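Local coordinates for protein haloacid dehalogenase-like hydrolase (Bacteroides thetaiotaomicron, PDB 2RBK) that is probably a magnesium-dependent phosphatase of the haloacid dehalogenase superfamily, whose active site here holds a vanadate mimic of the phosphoryl-transfer intermediate, at residues F7-T12 with T43-A48; V226-A231 with Y241-I246. One frame throughout, in Å; residues are numbered along the deposited sequence.

Interaction 1. Residues F7-T12 with T43-A48; sequences FDIDGT and TGRPKA. With MG (magnesium ion), chain B; VN4 (oxido(dioxo)vanadium), chain C.
The guanidinium of Arg45 meets the carboxylate of Asp10 edge to edge, the two planes only 29° apart, in the active site of a HAD-superfamily hydrolase, probably a phosphatase, where Asp8, Asp10 and Thr12 fit the DxDx(T/V) pattern. Arg45 grips side-on: NE points at the syn lone pair of Asp10 OD2 at 2.8 Å, 177° at the hydrogen, while NH2 reaches Asp10 OD1 on its syn side by a more bent bond, the nitrogen lying out of the carboxylate plane and OD1 out of the guanidinium plane. The extended arginine chain reaches across to Asp10, and NH1 is held by the carbonyl of Ile49. An alanine in place of Arg45 would probably leave the buried Asp10 carboxylate without its charged mate and freer to turn beside the ligand. With its CG anti to the backbone N (chi1 177°), Asp8 divides its oxygens: OD1 binds the magnesium ion at 2.1 Å, and OD2 lies 2.0 Å from vanadium V. Asp10 O and Asp211 are further ligands of the magnesium. Thr43 OG1, Ile9 N and Asp10 N donate to vanadate O1, and Gly44 N binds its O3. Thr43 OG1 also accepts from Arg45 N, forming an ST turn. The CD1 methyl of Ile9 packs 3.6 Å from Thr43 OG1. On the opposite side of vanadium from Asp8 OD2, water 3 completes the axial pair at 2.1 Å from V.

Interaction 2. Residues V226-A231 with Y241-I246; sequences VAMGQA and YVTAPI
Ala227 and Tyr241 join two parallel strand ends: Ala227 N donates to Tyr241 O, and Ala227 O accepts from Thr243 N, both at 2.9 Å. The bridges Val226–Tyr241 and Ala227–Val242 fix the register. Packing is closest just past the strands, where Gly229 CA comes within 3.1 Å of Thr243 O; a side chain at this glycine would run into Ala244 and Pro245. Its N makes a weak hydrogen bond to Ala244 O. On the side of Val226, covered by helix 250-258, CG1 meets the Thr243 CG2 methyl at 3.7 Å, while Thr243 OG1 turns to the carbonyl of Gly250. Met228, bent at chi2 and chi3 (-49° and -72°), lays SD alongside that same methyl and brings CE to 3.7 Å from Ile246 CA. In one of the two conformers modelled for Gln230, OE1 takes the N-H of Ile246 at 3.0 Å, while NE2 bonds to Gly11 O. The face of Ala227 and Val242 is looser: Ala227 CB and CG2 of the exposed Val242 are 4.4 Å apart. Beyond the strands, Pro245 is also only partly covered. This is the parallel pairing of a beta-alpha-beta unit, with helix 233-238 as the crossover and strand 241-242 at the sheet margin. Strand 206-210 flanks strand 224-227 on its other side, and helix 250-258 packs against Val226, Met228 and Thr243.

Interaction 1 precedes interaction 2 along the chain, and their centres lie 16 Å apart. Both involve segments at or following strands of one mixed sheet, in the order 38-42, 4-7, 206-210, 224-227, 241-242, so interaction 1 follows two central strands and interaction 2 reaches the margin; strand 206-210 separates them. They nevertheless touch: in one conformer, Gln230 NE2 lies 2.8 Å from Gly11 O, a probable hydrogen bond, and Ile246 CD1 packs 3.4 Å from Thr12 O. Helix 250-258 contacts side chains of both. The marginal pairing thus adjoins the loop bearing the magnesium ligands, and Met228 and Gln230 touch Asp211, so interaction 2 contributes to the second shell of the metal site.

Interaction 1. Residues F7-T12 with T43-A48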
loop_
_atom_site.group_PDB
_atom_site.type_symbol
_atom_site.label_atom_id
_atom_site.label_comp_id
_atom_site.label_asym_id
_atom_site.label_seq_id
_atom_site.Cartn_x
_atom_site.Cartn_y
_atom_site.Cartn_z
ATOM N N PHE A 7 -1.928 5.162 -7.607
ATOM C CA PHE A 7 -0.476 5.086 -7.401
ATOM C C PHE A 7 -0.146 4.415 -6.072
ATOM O O PHE A 7 -0.505 4.914 -5.006
ATOM C CB PHE A 7 0.140 6.458 -7.364
ATOM C CG PHE A 7 0.060 7.213 -8.656
ATOM C CD1 PHE A 7 -0.924 8.140 -8.894
ATOM C CD2 PHE A 7 0.989 6.975 -9.679
ATOM C CE1 PHE A 7 -0.986 8.842 -10.087
ATOM C CE2 PHE A 7 0.905 7.669 -10.870
ATOM C CZ PHE A 7 -0.074 8.606 -11.079
ATOM N N ASP A 8 0.641 3.326 -6.148
ATOM C CA ASP A 8 1.395 2.904 -4.983
ATOM C C ASP A 8 2.346 4.011 -4.564
ATOM O O ASP A 8 2.732 4.857 -5.362
ATOM C CB ASP A 8 2.171 1.650 -5.350
ATOM C CG ASP A 8 3.052 1.124 -4.283
ATOM O OD1 ASP A 8 4.245 0.868 -4.575
ATOM O OD2 ASP A 8 2.564 0.948 -3.131
ATOM N N ILE A 9 2.738 4.001 -3.277
ATOM C CA ILE A 9 3.687 5.010 -2.809
ATOM C C ILE A 9 5.126 4.448 -2.930
ATOM O O ILE A 9 5.921 4.952 -3.741
ATOM C CB ILE A 9 3.450 5.475 -1.359
ATOM C CG1 ILE A 9 2.059 6.056 -1.186
ATOM C CG2 ILE A 9 4.535 6.433 -0.960
ATOM C CD1 ILE A 9 1.719 6.328 0.281
ATOM N N ASP A 10 5.473 3.484 -2.115
ATOM C CA ASP A 10 6.894 3.117 -1.965
ATOM C C ASP A 10 7.405 2.369 -3.191
ATOM O O ASP A 10 6.896 1.333 -3.576
ATOM C CB ASP A 10 7.056 2.309 -0.705
ATOM C CG ASP A 10 6.661 3.109 0.501
ATOM O OD1 ASP A 10 7.401 4.062 0.818
ATOM O OD2 ASP A 10 5.580 2.833 1.080
ATOM N N GLY A 11 8.416 2.903 -3.846
ATOM C CA GLY A 11 8.987 2.380 -5.059
ATOM C C GLY A 11 8.239 2.778 -6.304
ATOM O O GLY A 11 8.636 2.365 -7.402
ATOM N N THR A 12 7.189 3.580 -6.180
ATOM C CA THR A 12 6.336 3.971 -7.321
ATOM C C THR A 12 6.273 5.494 -7.407
ATOM O O THR A 12 6.674 6.065 -8.438
ATOM C CB THR A 12 4.961 3.298 -7.164
ATOM O OG1 THR A 12 5.132 1.883 -7.200
ATOM C CG2 THR A 12 4.034 3.736 -8.327
ATOM N N THR A 43 -1.969 2.250 -1.147
ATOM C CA THR A 43 -0.808 1.869 -0.364
ATOM C C THR A 43 -1.154 0.843 0.696
ATOM O O THR A 43 -2.249 0.784 1.234
ATOM C CB THR A 43 -0.170 3.138 0.246
ATOM O OG1 THR A 43 1.016 2.816 0.968
ATOM C CG2 THR A 43 -1.103 3.843 1.228
ATOM N N GLY A 44 -0.123 0.031 1.042
ATOM C CA GLY A 44 -0.133 -0.764 2.214
ATOM C C GLY A 44 0.030 0.018 3.480
ATOM O O GLY A 44 -0.289 -0.433 4.594
ATOM N N ARG A 45 0.577 1.238 3.426
ATOM C CA ARG A 45 0.730 2.015 4.628
ATOM C C ARG A 45 -0.616 2.420 5.192
ATOM O O ARG A 45 -1.518 2.810 4.443
ATOM C CB ARG A 45 1.510 3.295 4.343
ATOM C CG ARG A 45 2.938 3.160 3.973
ATOM C CD ARG A 45 3.622 4.485 3.732
ATOM N NE ARG A 45 5.035 4.329 3.384
ATOM C CZ ARG A 45 6.056 4.857 4.047
ATOM N NH1 ARG A 45 5.887 5.602 5.144
ATOM N NH2 ARG A 45 7.271 4.611 3.573
ATOM N N PRO A 46 -0.769 2.409 6.525
ATOM C CA PRO A 46 -1.852 3.157 7.164
ATOM C C PRO A 46 -1.603 4.652 7.064
ATOM O O PRO A 46 -0.441 5.093 7.027
ATOM C CB PRO A 46 -1.862 2.686 8.593
ATOM C CG PRO A 46 -0.501 2.184 8.802
ATOM C CD PRO A 46 0.059 1.676 7.514
ATOM N N LYS A 47 -2.658 5.448 7.115
ATOM C CA LYS A 47 -2.526 6.892 7.076
ATOM C C LYS A 47 -1.555 7.395 8.117
ATOM O O LYS A 47 -0.810 8.381 7.871
ATOM C CB LYS A 47 -3.914 7.525 7.271
ATOM C CG LYS A 47 -3.981 9.035 7.156
ATOM C CD LYS A 47 -5.322 9.567 7.562
ATOM C CE LYS A 47 -5.456 11.094 7.525
ATOM N NZ LYS A 47 -6.888 11.433 7.799
ATOM N N ALA A 48 -1.538 6.783 9.305
ATOM C CA ALA A 48 -0.704 7.187 10.389
ATOM C C ALA A 48 0.798 7.231 10.023
ATOM O O ALA A 48 1.507 8.000 10.678
ATOM C CB ALA A 48 -0.823 6.283 11.656
HETATM MG MG MG B . 5.614 -0.317 -3.598
HETATM V V VN4 C . 3.201 0.728 -1.226
HETATM O O1 VN4 C . 2.977 2.345 -0.908
HETATM O O2 VN4 C . 4.760 0.129 -1.783
HETATM O O3 VN4 C . 2.208 -0.626 -0.481
HETATM O O HOH W 1 4.330 -1.962 -3.778
HETATM O O HOH W 2 7.231 -1.403 -2.867
HETATM O O HOH W 3 3.804 0.805 0.809
#

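Interaction 2. Residues V226-A231 with Y241-I246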
loop_
_atom_site.group_PDB
_atom_site.type_symbol
_atom_site.label_atom_id
_atom_site.label_comp_id
_atom_site.label_asym_id
_atom_site.label_seq_id
_atom_site.Cartn_x
_atom_site.Cartn_y
_atom_site.Cartn_z
ATOM N N VAL A 226 0.525 -0.400 -14.921
ATOM C CA VAL A 226 1.876 0.003 -15.203
ATOM C C VAL A 226 2.812 -0.461 -14.082
ATOM O O VAL A 226 2.627 -0.085 -12.929
ATOM C CB VAL A 226 1.964 1.554 -15.327
ATOM C CG1 VAL A 226 3.422 1.977 -15.488
ATOM C CG2 VAL A 226 1.087 2.030 -16.449
ATOM N N ALA A 227 3.837 -1.233 -14.453
ATOM C CA ALA A 227 4.883 -1.656 -13.504
ATOM C C ALA A 227 6.097 -0.798 -13.649
ATOM O O ALA A 227 6.533 -0.454 -14.742
ATOM C CB ALA A 227 5.300 -3.113 -13.755
ATOM N N MET A 228 6.697 -0.445 -12.514
ATOM C CA MET A 228 7.936 0.297 -12.501
ATOM C C MET A 228 9.067 -0.555 -13.046
ATOM O O MET A 228 9.101 -1.765 -12.904
ATOM C CB MET A 228 8.242 0.780 -11.069
ATOM C CG MET A 228 7.182 1.640 -10.439
ATOM S SD MET A 228 6.586 2.999 -11.471
ATOM C CE MET A 228 7.977 4.086 -11.434
ATOM N N GLY A 229 10.082 0.097 -13.642
ATOM C CA GLY A 229 11.129 -0.614 -14.338
ATOM C C GLY A 229 11.933 -1.561 -13.468
ATOM O O GLY A 229 12.498 -2.528 -13.977
ATOM N N GLN A 230 12.083 -1.251 -12.186
ATOM C CA GLN A 230 12.864 -2.088 -11.253
ATOM C C GLN A 230 12.066 -3.180 -10.562
ATOM O O GLN A 230 12.617 -3.896 -9.719
ATOM C CB GLN A 230 13.526 -1.150 -10.239
ATOM C CG GLN A 230 12.679 -0.438 -9.231
ATOM C CD GLN A 230 11.685 0.662 -9.423
ATOM O OE1 GLN A 230 11.795 1.308 -10.475
ATOM N NE2 GLN A 230 10.881 0.846 -8.245
ATOM N N ALA A 231 10.787 -3.281 -10.865
ATOM C CA ALA A 231 9.982 -4.305 -10.231
ATOM C C ALA A 231 10.468 -5.707 -10.603
ATOM O O ALA A 231 11.070 -5.926 -11.652
ATOM C CB ALA A 231 8.558 -4.117 -10.704
ATOM N N TYR A 241 2.065 -2.723 -19.146
ATOM C CA TYR A 241 3.108 -1.862 -19.609
ATOM C C TYR A 241 4.198 -1.770 -18.538
ATOM O O TYR A 241 3.806 -1.542 -17.382
ATOM C CB TYR A 241 2.557 -0.483 -19.961
ATOM C CG TYR A 241 3.513 0.516 -20.520
ATOM C CD1 TYR A 241 3.830 0.502 -21.867
ATOM C CD2 TYR A 241 4.104 1.461 -19.737
ATOM C CE1 TYR A 241 4.706 1.430 -22.339
ATOM C CE2 TYR A 241 4.984 2.437 -20.208
ATOM C CZ TYR A 241 5.285 2.389 -21.531
ATOM O OH TYR A 241 6.148 3.327 -22.063
ATOM N N VAL A 242 5.438 -1.877 -18.912
ATOM C CA VAL A 242 6.554 -1.695 -17.972
ATOM C C VAL A 242 7.229 -0.386 -18.330
ATOM O O VAL A 242 7.733 -0.232 -19.465
ATOM C CB VAL A 242 7.526 -2.872 -18.017
ATOM C CG1 VAL A 242 8.681 -2.640 -17.046
ATOM C CG2 VAL A 242 6.841 -4.200 -17.748
ATOM N N THR A 243 7.227 0.570 -17.402
ATOM C CA THR A 243 7.893 1.820 -17.626
ATOM C C THR A 243 9.350 1.797 -17.188
ATOM O O THR A 243 9.849 0.752 -16.752
ATOM C CB THR A 243 7.031 2.941 -16.976
ATOM O OG1 THR A 243 7.461 4.185 -17.518
ATOM C CG2 THR A 243 7.044 2.933 -15.457
ATOM N N ALA A 244 10.011 2.949 -17.297
ATOM C CA ALA A 244 11.375 3.092 -16.857
ATOM C C ALA A 244 11.461 2.936 -15.340
ATOM O O ALA A 244 10.440 3.046 -14.622
ATOM C CB ALA A 244 11.888 4.454 -17.265
ATOM N N PRO A 245 12.658 2.763 -14.805
ATOM C CA PRO A 245 12.840 2.856 -13.368
ATOM C C PRO A 245 12.335 4.150 -12.774
ATOM O O PRO A 245 12.316 5.198 -13.446
ATOM C CB PRO A 245 14.376 2.704 -13.170
ATOM C CG PRO A 245 14.774 1.889 -14.392
ATOM C CD PRO A 245 13.917 2.435 -15.510
ATOM N N ILE A 246 11.987 4.098 -11.488
ATOM C CA ILE A 246 11.409 5.263 -10.824
ATOM C C ILE A 246 12.272 6.491 -10.979
ATOM O O ILE A 246 11.774 7.586 -11.255
ATOM C CB ILE A 246 11.116 4.936 -9.338
ATOM C CG1 ILE A 246 10.427 6.145 -8.687
ATOM C CG2 ILE A 246 12.312 4.473 -8.541
ATOM C CD1 ILE A 246 9.861 5.865 -7.351
#